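Local coordinates for protein 6-pyruvoyl tetrahydrobiopterin synthase (Plasmodium vivax, PDB 3LX3) that belongs to the 6-pyruvoyl tetrahydropterin synthase family and, in this structure, binds a zinc ion and 2-amino-1,5-dihydropteridine-4,6-dione, at residues Q19-V25 with L56-I62; I137-L142 with M162-V166. All coordinates share one frame. Numbering follows the deposited sequence.

Interaction 1: residues Q19-V25 with L56-I62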
loop_
_atom_site.group_PDB
_atom_site.type_symbol
_atom_site.label_atom_id
_atom_site.label_comp_id
_atom_site.label_asym_id
_atom_site.label_seq_id
_atom_site.Cartn_x
_atom_site.Cartn_y
_atom_site.Cartn_z
ATOM N N GLN A 19 10.562 -25.092 -17.580
ATOM C CA GLN A 19 10.420 -23.667 -17.354
ATOM C C GLN A 19 10.377 -23.396 -15.840
ATOM O O GLN A 19 9.499 -23.910 -15.144
ATOM C CB GLN A 19 9.139 -23.170 -18.024
ATOM C CG GLN A 19 9.128 -23.333 -19.557
ATOM C CD GLN A 19 9.924 -22.262 -20.299
ATOM O OE1 GLN A 19 10.404 -21.295 -19.710
ATOM N NE2 GLN A 19 10.069 -22.443 -21.610
ATOM N N ILE A 20 11.337 -22.599 -15.355
ATOM C CA ILE A 20 11.416 -22.206 -13.952
ATOM C C ILE A 20 10.437 -21.083 -13.683
ATOM O O ILE A 20 10.281 -20.144 -14.494
ATOM C CB ILE A 20 12.843 -21.730 -13.552
ATOM C CG1 ILE A 20 13.855 -22.865 -13.693
ATOM C CG2 ILE A 20 12.860 -21.173 -12.094
ATOM C CD1 ILE A 20 15.306 -22.404 -13.818
ATOM N N ALA A 21 9.759 -21.145 -12.540
ATOM C CA ALA A 21 9.010 -20.003 -12.057
ATOM C C ALA A 21 9.296 -19.822 -10.580
ATOM O O ALA A 21 9.572 -20.793 -9.876
ATOM C CB ALA A 21 7.462 -20.114 -12.301
ATOM N N GLU A 22 9.201 -18.576 -10.139
ATOM C CA GLU A 22 9.325 -18.201 -8.723
ATOM C C GLU A 22 7.970 -17.773 -8.224
ATOM O O GLU A 22 7.370 -16.884 -8.784
ATOM C CB GLU A 22 10.321 -17.081 -8.571
ATOM C CG GLU A 22 10.534 -16.554 -7.209
ATOM C CD GLU A 22 11.563 -15.443 -7.245
ATOM O OE1 GLU A 22 11.182 -14.249 -7.187
ATOM O OE2 GLU A 22 12.751 -15.750 -7.377
ATOM N N LEU A 23 7.496 -18.399 -7.150
ATOM C CA LEU A 23 6.219 -18.056 -6.567
ATOM C C LEU A 23 6.446 -17.236 -5.291
ATOM O O LEU A 23 7.397 -17.514 -4.523
ATOM C CB LEU A 23 5.432 -19.296 -6.210
ATOM C CG LEU A 23 5.088 -20.211 -7.360
ATOM C CD1 LEU A 23 4.168 -21.322 -6.875
ATOM C CD2 LEU A 23 4.519 -19.511 -8.587
ATOM N N LEU A 24 5.573 -16.266 -5.064
ATOM C CA LEU A 24 5.580 -15.432 -3.868
ATOM C C LEU A 24 4.202 -15.420 -3.274
ATOM O O LEU A 24 3.224 -15.099 -3.980
ATOM C CB LEU A 24 5.970 -13.992 -4.200
ATOM C CG LEU A 24 5.855 -12.966 -3.052
ATOM C CD1 LEU A 24 6.852 -13.266 -1.946
ATOM C CD2 LEU A 24 6.101 -11.575 -3.655
ATOM N N VAL A 25 4.117 -15.737 -1.991
ATOM C CA VAL A 25 2.880 -15.531 -1.281
ATOM C C VAL A 25 3.145 -14.563 -0.099
ATOM O O VAL A 25 4.074 -14.727 0.676
ATOM C CB VAL A 25 2.197 -16.848 -0.778
ATOM C CG1 VAL A 25 1.742 -17.676 -1.964
ATOM C CG2 VAL A 25 3.087 -17.637 0.173
ATOM N N LEU A 56 6.658 -15.828 1.828
ATOM C CA LEU A 56 7.395 -16.998 1.347
ATOM C C LEU A 56 7.569 -16.904 -0.157
ATOM O O LEU A 56 6.602 -16.644 -0.880
ATOM C CB LEU A 56 6.631 -18.288 1.691
ATOM C CG LEU A 56 7.111 -19.590 1.063
ATOM C CD1 LEU A 56 8.469 -19.999 1.629
ATOM C CD2 LEU A 56 6.055 -20.685 1.317
ATOM N N ARG A 57 8.817 -17.124 -0.585
ATOM C CA ARG A 57 9.183 -17.206 -1.991
ATOM C C ARG A 57 9.828 -18.563 -2.229
ATOM O O ARG A 57 10.591 -19.063 -1.393
ATOM C CB ARG A 57 10.154 -16.087 -2.320
ATOM C CG ARG A 57 10.685 -15.992 -3.742
ATOM C CD ARG A 57 11.478 -14.658 -3.879
ATOM N NE ARG A 57 10.894 -13.565 -3.067
ATOM C CZ ARG A 57 10.497 -12.363 -3.498
ATOM N NH1 ARG A 57 10.616 -11.990 -4.761
ATOM N NH2 ARG A 57 9.990 -11.501 -2.626
ATOM N N LEU A 58 9.548 -19.134 -3.385
ATOM C CA LEU A 58 10.187 -20.397 -3.743
ATOM C C LEU A 58 10.381 -20.467 -5.241
ATOM O O LEU A 58 9.784 -19.680 -5.986
ATOM C CB LEU A 58 9.396 -21.590 -3.222
ATOM C CG LEU A 58 7.921 -21.802 -3.631
ATOM C CD1 LEU A 58 7.799 -22.320 -5.058
ATOM C CD2 LEU A 58 7.267 -22.790 -2.672
ATOM N N ARG A 59 11.226 -21.393 -5.699
ATOM C CA ARG A 59 11.500 -21.610 -7.121
ATOM C C ARG A 59 11.407 -23.092 -7.446
ATOM O O ARG A 59 11.854 -23.956 -6.641
ATOM C CB ARG A 59 12.894 -21.116 -7.505
ATOM C CG ARG A 59 13.094 -19.626 -7.273
ATOM C CD ARG A 59 14.510 -19.212 -7.387
ATOM N NE ARG A 59 14.678 -17.819 -6.991
ATOM C CZ ARG A 59 15.801 -17.315 -6.499
ATOM N NH1 ARG A 59 16.866 -18.090 -6.341
ATOM N NH2 ARG A 59 15.852 -16.037 -6.176
ATOM N N GLY A 60 10.868 -23.396 -8.619
ATOM C CA GLY A 60 10.866 -24.772 -9.136
ATOM C C GLY A 60 10.467 -24.713 -10.586
ATOM O O GLY A 60 10.289 -23.629 -11.148
ATOM N N ASN A 61 10.322 -25.864 -11.212
ATOM C CA ASN A 61 9.808 -25.935 -12.572
ATOM C C ASN A 61 8.284 -25.984 -12.557
ATOM O O ASN A 61 7.685 -26.592 -11.653
ATOM C CB ASN A 61 10.339 -27.186 -13.281
ATOM C CG ASN A 61 11.838 -27.206 -13.394
ATOM O OD1 ASN A 61 12.470 -26.184 -13.579
ATOM N ND2 ASN A 61 12.414 -28.397 -13.305
ATOM N N ILE A 62 7.667 -25.387 -13.567
ATOM C CA ILE A 62 6.207 -25.499 -13.743
ATOM C C ILE A 62 5.916 -26.960 -14.088
ATOM O O ILE A 62 6.555 -27.532 -15.022
ATOM C CB ILE A 62 5.689 -24.576 -14.860
ATOM C CG1 ILE A 62 6.071 -23.131 -14.569
ATOM C CG2 ILE A 62 4.172 -24.689 -15.026
ATOM C CD1 ILE A 62 5.896 -22.194 -15.754
#
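One carboxylate serving two arginines of the opposite strand sets this antiparallel β-ladder apart. Its strands, 20-25 and 56-61, are neighbours in the sheet of the T-fold, the βα architecture of the pterin synthase family, and their directions differ by 161°. Glu22 sits across from Arg59 in a non-hydrogen-bonded pair, and its extended t,t side chain stands off the sheet between the two arginines. In this salt-bridge network Arg59 NE donates to Glu22 OE2 at 2.9 Å, whereas Arg57 NH1 makes a weak 3.4 Å bond to Glu22 OE1. Arg57 has a stronger partner in Glu163, and Arg59 a cation-pi partner in Tyr161. Beneath them the backbone pairs regularly at Ala21-Gly60, Leu23-Leu58 and Val25-Leu56. The last two pairs turn apolar side chains against helix 71-85, so the ladder illustrates how one sheet separates a face carrying charges, with Leu24 among them, from a hydrophobic layer. Residues 22-25 also pair with a strand of a second subunit, extending the sheet across the interface, where Leu23 packs on Glu135 of that subunit and touches 2-amino-1,5-dihydropteridine-4,6-dione. At the ladder's far end, Ile62 N donates to Gln19 O at 2.8 Å, while Ala21 CB meets Ile62 CG1 at 4.0 Å.

Interaction 2: residues I137-L142 with M162-V166; sequences IGLYIL and MEVTV
A helix laid on the face of a β-sheet is the recurrent two-layer element of the T-fold, and here residues 137-142 of helix 134-149 rest on strand 162-166. The helical segment has regular α geometry, with Ile141 N bonded to Ile137 O and Leu142 N to Gly138 O, both at 2.9 Å. The strand is extended, and the two axes come within 8.0 Å with their N-to-C directions 139° apart. Ile137, oriented sideways, brings CG2 to 4.3 Å from Val166 CG1. Gly138 follows, bringing its backbone close: its CA lies 3.6 Å from Val166 CG2, and the two CA atoms are 5.6 Å apart. One turn on, Ile141 (m,t) points toward the strand and straddles two valines, CG2 4.1 Å from Val164 CG1 and CD1 4.0 Å from Val166 CG2. Leu142 (t,p) ends the walk, its CA 5.8 Å from that of Val164; its CD1 lies 4.0 Å from both Met162 CB and Val164 CG2. Alternate strand residues Met162, Val164 and Val166, the valines in the t rotamer, thus face the helix, while Glu163 and Thr165 point away. With no hydrogen bond between the segments, cohesion rests on close apolar packing in the buried core.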
loop_
_atom_site.group_PDB
_atom_site.type_symbol
_atom_site.label_atom_id
_atom_site.label_comp_id
_atom_site.label_asym_id
_atom_site.label_seq_id
_atom_site.Cartn_x
_atom_site.Cartn_y
_atom_site.Cartn_z
ATOM N N ILE A 137 14.321 -15.069 14.019
ATOM C CA ILE A 137 12.928 -15.465 13.850
ATOM C C ILE A 137 12.704 -15.981 12.431
ATOM O O ILE A 137 12.054 -17.010 12.214
ATOM C CB ILE A 137 11.965 -14.326 14.215
ATOM C CG1 ILE A 137 12.034 -14.080 15.708
ATOM C CG2 ILE A 137 10.505 -14.618 13.808
ATOM C CD1 ILE A 137 11.364 -12.764 16.131
ATOM N N GLY A 138 13.259 -15.282 11.444
ATOM C CA GLY A 138 13.142 -15.746 10.075
ATOM C C GLY A 138 13.748 -17.132 9.841
ATOM O O GLY A 138 13.155 -17.981 9.165
ATOM N N LEU A 139 14.940 -17.391 10.365
ATOM C CA LEU A 139 15.541 -18.716 10.259
ATOM C C LEU A 139 14.642 -19.805 10.848
ATOM O O LEU A 139 14.486 -20.865 10.266
ATOM C CB LEU A 139 16.947 -18.784 10.911
ATOM C CG LEU A 139 18.162 -18.166 10.241
ATOM C CD1 LEU A 139 19.368 -18.387 11.180
ATOM C CD2 LEU A 139 18.452 -18.797 8.860
ATOM N N TYR A 140 14.068 -19.524 12.022
ATOM C CA TYR A 140 13.191 -20.458 12.687
ATOM C C TYR A 140 11.971 -20.745 11.797
ATOM O O TYR A 140 11.585 -21.905 11.601
ATOM C CB TYR A 140 12.741 -19.888 14.050
ATOM C CG TYR A 140 11.656 -20.713 14.653
ATOM C CD1 TYR A 140 11.937 -21.940 15.205
ATOM C CD2 TYR A 140 10.338 -20.258 14.655
ATOM C CE1 TYR A 140 10.944 -22.719 15.751
ATOM C CE2 TYR A 140 9.338 -21.038 15.197
ATOM C CZ TYR A 140 9.650 -22.255 15.749
ATOM O OH TYR A 140 8.652 -23.045 16.284
ATOM N N ILE A 141 11.375 -19.677 11.262
ATOM C CA ILE A 141 10.159 -19.834 10.441
ATOM C C ILE A 141 10.458 -20.609 9.175
ATOM O O ILE A 141 9.653 -21.470 8.764
ATOM C CB ILE A 141 9.513 -18.496 10.149
ATOM C CG1 ILE A 141 8.925 -17.941 11.441
ATOM C CG2 ILE A 141 8.433 -18.604 9.048
ATOM C CD1 ILE A 141 8.257 -16.632 11.312
ATOM N N LEU A 142 11.576 -20.312 8.543
ATOM C CA LEU A 142 11.963 -21.052 7.343
ATOM C C LEU A 142 12.049 -22.554 7.622
ATOM O O LEU A 142 11.528 -23.381 6.865
ATOM C CB LEU A 142 13.317 -20.557 6.808
ATOM C CG LEU A 142 13.918 -21.286 5.602
ATOM C CD1 LEU A 142 12.974 -21.181 4.412
ATOM C CD2 LEU A 142 15.284 -20.689 5.287
ATOM N N MET A 162 13.791 -22.197 -1.151
ATOM C CA MET A 162 12.769 -21.710 -0.224
ATOM C C MET A 162 13.348 -20.494 0.474
ATOM O O MET A 162 14.514 -20.503 0.863
ATOM C CB MET A 162 12.437 -22.784 0.825
ATOM C CG MET A 162 11.720 -23.994 0.218
ATOM S SD MET A 162 10.006 -23.652 -0.076
ATOM C CE MET A 162 9.414 -23.675 1.600
ATOM N N GLU A 163 12.531 -19.450 0.580
ATOM C CA GLU A 163 12.998 -18.168 1.132
ATOM C C GLU A 163 11.879 -17.494 1.912
ATOM O O GLU A 163 10.757 -17.341 1.432
ATOM C CB GLU A 163 13.457 -17.266 -0.010
ATOM C CG GLU A 163 13.830 -15.849 0.379
ATOM C CD GLU A 163 13.905 -14.932 -0.839
ATOM O OE1 GLU A 163 14.854 -15.096 -1.628
ATOM O OE2 GLU A 163 13.062 -14.035 -0.933
ATOM N N VAL A 164 12.184 -17.114 3.146
ATOM C CA VAL A 164 11.273 -16.403 4.012
ATOM C C VAL A 164 11.759 -14.988 4.289
ATOM O O VAL A 164 12.953 -14.761 4.533
ATOM C CB VAL A 164 11.125 -17.175 5.366
ATOM C CG1 VAL A 164 10.649 -16.331 6.502
ATOM C CG2 VAL A 164 10.231 -18.433 5.153
ATOM N N THR A 165 10.815 -14.045 4.241
ATOM C CA THR A 165 11.022 -12.669 4.677
ATOM C C THR A 165 10.136 -12.451 5.885
ATOM O O THR A 165 8.945 -12.702 5.840
ATOM C CB THR A 165 10.713 -11.660 3.561
ATOM O OG1 THR A 165 11.585 -11.935 2.446
ATOM C CG2 THR A 165 10.926 -10.245 4.072
ATOM N N VAL A 166 10.736 -11.981 6.977
ATOM C CA VAL A 166 9.995 -11.575 8.191
ATOM C C VAL A 166 10.239 -10.093 8.400
ATOM O O VAL A 166 11.357 -9.569 8.282
ATOM C CB VAL A 166 10.464 -12.365 9.418
ATOM C CG1 VAL A 166 9.780 -11.789 10.705
ATOM C CG2 VAL A 166 10.183 -13.850 9.265
#

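Strands 48-61 and 161-167 are neighbours in one sheet, so interaction 1 and interaction 2, with centres about 16 Å apart, join directly through both of its faces. On the face of Glu22 and Arg59, Arg57 NE meets Glu163 OE2 in a 3.1 Å salt bridge; on that of Leu23 and Val164, Leu58 CB lies 3.8 Å from Met162 SD, and Leu56 CD1 is 3.8 Å from Met162 CE. Two separate molecules of 2-amino-1,5-dihydropteridine-4,6-dione lie nearby: Leu23's side chain is about 4 Å from one at the second-subunit interface, Ile137's about 7 Å from another and about 8 Å from a zinc ion. Helix 134-149 contains pocket residues Thr134 and Glu135; Glu168, serving pocket and zinc site, directly follows strand 161-167.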